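Local structure of uncharacterized protein Atu1656/AGR_C_3050 (Agrobacterium tumefaciens, 2OJH) at residues H134-P138 with D176-P182. The protein is of unknown function but belongs to the TolB family, whose six-bladed beta-propellers probably serve as platforms for binding partner molecules. Numbering follows the deposited sequence. Where two conformers were deposited one is given.
Sequences HGWSP and DGPDYSP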
loop_
_atom_site.group_PDB
_atom_site.type_symbol
_atom_site.label_atom_id
_atom_site.label_comp_id
_atom_site.label_asym_id
_atom_site.label_seq_id
_atom_site.Cartn_x
_atom_site.Cartn_y
_atom_site.Cartn_z
ATOM N N HIS A 134 -4.948 -1.205 -3.974
ATOM C CA HIS A 134 -4.467 -1.189 -2.584
ATOM C C HIS A 134 -4.299 -2.537 -1.852
ATOM O O HIS A 134 -3.531 -2.590 -0.889
ATOM C CB HIS A 134 -5.252 -0.213 -1.740
ATOM C CG HIS A 134 -4.702 1.184 -1.769
ATOM N ND1 HIS A 134 -3.556 1.555 -1.088
ATOM C CD2 HIS A 134 -5.151 2.302 -2.394
ATOM C CE1 HIS A 134 -3.318 2.839 -1.309
ATOM N NE2 HIS A 134 -4.263 3.312 -2.107
ATOM N N GLY A 135 -4.918 -3.622 -2.322
ATOM C CA GLY A 135 -4.697 -4.947 -1.678
ATOM C C GLY A 135 -5.241 -6.116 -2.491
ATOM O O GLY A 135 -6.284 -5.972 -3.153
ATOM N N TRP A 136 -4.551 -7.260 -2.452
ATOM C CA TRP A 136 -5.015 -8.481 -3.111
ATOM C C TRP A 136 -5.627 -9.423 -2.075
ATOM O O TRP A 136 -5.046 -9.629 -1.014
ATOM C CB TRP A 136 -3.856 -9.205 -3.809
ATOM C CG TRP A 136 -4.202 -9.833 -5.135
ATOM C CD1 TRP A 136 -5.138 -10.791 -5.379
ATOM C CD2 TRP A 136 -3.587 -9.541 -6.394
ATOM N NE1 TRP A 136 -5.155 -11.109 -6.723
ATOM C CE2 TRP A 136 -4.212 -10.347 -7.365
ATOM C CE3 TRP A 136 -2.570 -8.663 -6.796
ATOM C CZ2 TRP A 136 -3.843 -10.311 -8.712
ATOM C CZ3 TRP A 136 -2.202 -8.626 -8.137
ATOM C CH2 TRP A 136 -2.840 -9.441 -9.078
ATOM N N SER A 137 -6.777 -10.023 -2.397
ATOM C CA SER A 137 -7.436 -10.955 -1.478
ATOM C C SER A 137 -6.514 -12.157 -1.231
ATOM O O SER A 137 -5.801 -12.600 -2.151
ATOM C CB SER A 137 -8.813 -11.387 -1.998
ATOM O OG SER A 137 -8.697 -12.293 -3.062
ATOM N N PRO A 138 -6.488 -12.678 0.017
ATOM C CA PRO A 138 -5.668 -13.849 0.317
ATOM C C PRO A 138 -5.840 -15.003 -0.680
ATOM O O PRO A 138 -4.856 -15.662 -1.020
ATOM C CB PRO A 138 -6.148 -14.248 1.715
ATOM C CG PRO A 138 -6.498 -12.922 2.328
ATOM C CD PRO A 138 -7.190 -12.198 1.217
ATOM N N ASP A 176 -9.958 5.496 2.291
ATOM C CA ASP A 176 -8.791 5.279 1.447
ATOM C C ASP A 176 -7.953 4.114 1.963
ATOM O O ASP A 176 -8.218 3.565 3.046
ATOM C CB ASP A 176 -7.957 6.558 1.439
ATOM C CG ASP A 176 -7.072 6.693 0.213
ATOM O OD1 ASP A 176 -6.778 5.699 -0.479
ATOM O OD2 ASP A 176 -6.664 7.838 -0.047
ATOM N N GLY A 177 -6.968 3.706 1.153
ATOM C CA GLY A 177 -5.969 2.709 1.568
ATOM C C GLY A 177 -6.449 1.384 2.141
ATOM O O GLY A 177 -6.044 1.023 3.260
ATOM N N PRO A 178 -7.271 0.630 1.372
ATOM C CA PRO A 178 -7.755 -0.679 1.821
ATOM C C PRO A 178 -6.750 -1.809 1.666
ATOM O O PRO A 178 -6.077 -1.914 0.619
ATOM C CB PRO A 178 -8.968 -0.939 0.917
ATOM C CG PRO A 178 -8.712 -0.146 -0.311
ATOM C CD PRO A 178 -7.831 1.003 0.051
ATOM N N ASP A 179 -6.692 -2.702 2.647
ATOM C CA ASP A 179 -5.803 -3.878 2.523
ATOM C C ASP A 179 -6.447 -5.006 3.343
ATOM O O ASP A 179 -7.026 -4.754 4.386
ATOM C CB ASP A 179 -4.412 -3.487 3.054
ATOM C CG ASP A 179 -3.320 -4.494 2.721
ATOM O OD1 ASP A 179 -3.601 -5.496 2.045
ATOM O OD2 ASP A 179 -2.153 -4.247 3.128
ATOM N N TYR A 180 -6.393 -6.237 2.849
ATOM C CA TYR A 180 -7.063 -7.348 3.519
ATOM C C TYR A 180 -6.356 -7.862 4.770
ATOM O O TYR A 180 -5.125 -7.871 4.839
ATOM C CB TYR A 180 -7.156 -8.539 2.579
ATOM C CG TYR A 180 -8.058 -8.356 1.390
ATOM C CD1 TYR A 180 -7.619 -7.671 0.254
ATOM C CD2 TYR A 180 -9.351 -8.869 1.395
ATOM C CE1 TYR A 180 -8.458 -7.534 -0.867
ATOM C CE2 TYR A 180 -10.182 -8.723 0.301
ATOM C CZ TYR A 180 -9.731 -8.058 -0.830
ATOM O OH TYR A 180 -10.578 -7.943 -1.923
ATOM N N SER A 181 -7.133 -8.344 5.737
ATOM C CA SER A 181 -6.576 -9.207 6.775
ATOM C C SER A 181 -6.258 -10.569 6.126
ATOM O O SER A 181 -6.931 -10.949 5.154
ATOM C CB SER A 181 -7.562 -9.374 7.932
ATOM O OG SER A 181 -8.774 -9.975 7.501
ATOM N N PRO A 182 -5.247 -11.305 6.640
ATOM C CA PRO A 182 -4.870 -12.589 6.010
ATOM C C PRO A 182 -5.936 -13.695 6.112
ATOM O O PRO A 182 -5.901 -14.643 5.330
ATOM C CB PRO A 182 -3.602 -13.008 6.763
ATOM C CG PRO A 182 -3.622 -12.259 8.038
ATOM C CD PRO A 182 -4.391 -10.991 7.802
HETATM O O HOH W 1 -5.241 5.745 -2.758
#
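S137 lies across the ring of Y180 where the innermost strands of two successive blades of the beta-propeller, 131-136 and 175-180, run side by side. Their segments 134-136 and 176-180 point the same way, 16° from parallel, with axes 4.9 Å apart at closest approach, and side chains and CH groups rather than backbone pairing join them. Each strand ends in the same Ser-Pro turn, in which the serine hydroxyl bonds to an aspartate of its own turn, S137 to D139 and S181 to D183.

Two CH-pi contacts dominate. CA of S137 sits 3.6 Å from the centroid of the Y180 ring, almost straight above it, and CB of S137 continues over the phenol end to reach CZ. With CG anti to its carbonyl carbon (chi1 -67°), Y180 extends this ring alongside the 134-138 backbone, and the carbonyl of G135 meets the ring edge near its plane. At the other end of the contact, CA of G177 covers one face of the H134 imidazole, 3.8 Å from its centroid.

Proline packing fills in around these rings. P178 crosses H134 at about a right angle, its CD 3.4 Å from CB of H134, and P138 brings CD to 3.9 Å from CB of Y180 while its CG leans on the carbonyls of S181 and P182.

Within its own blade, strand 131-136 carries a classic beta bulge, where the backbones of H134 and G135 both pair with T144 of strand 142-149. OD2 of D179 is hydrogen-bonded to ND1 of H223, on the inner strand of the next blade. The H134 ring and the D176 carboxylate stand 89° apart, bridged by a water in the imidazole plane that lies 2.7 Å from NE2 of H134 and donates to OD1 of D176, the same oxygen that accepts N-H of G177.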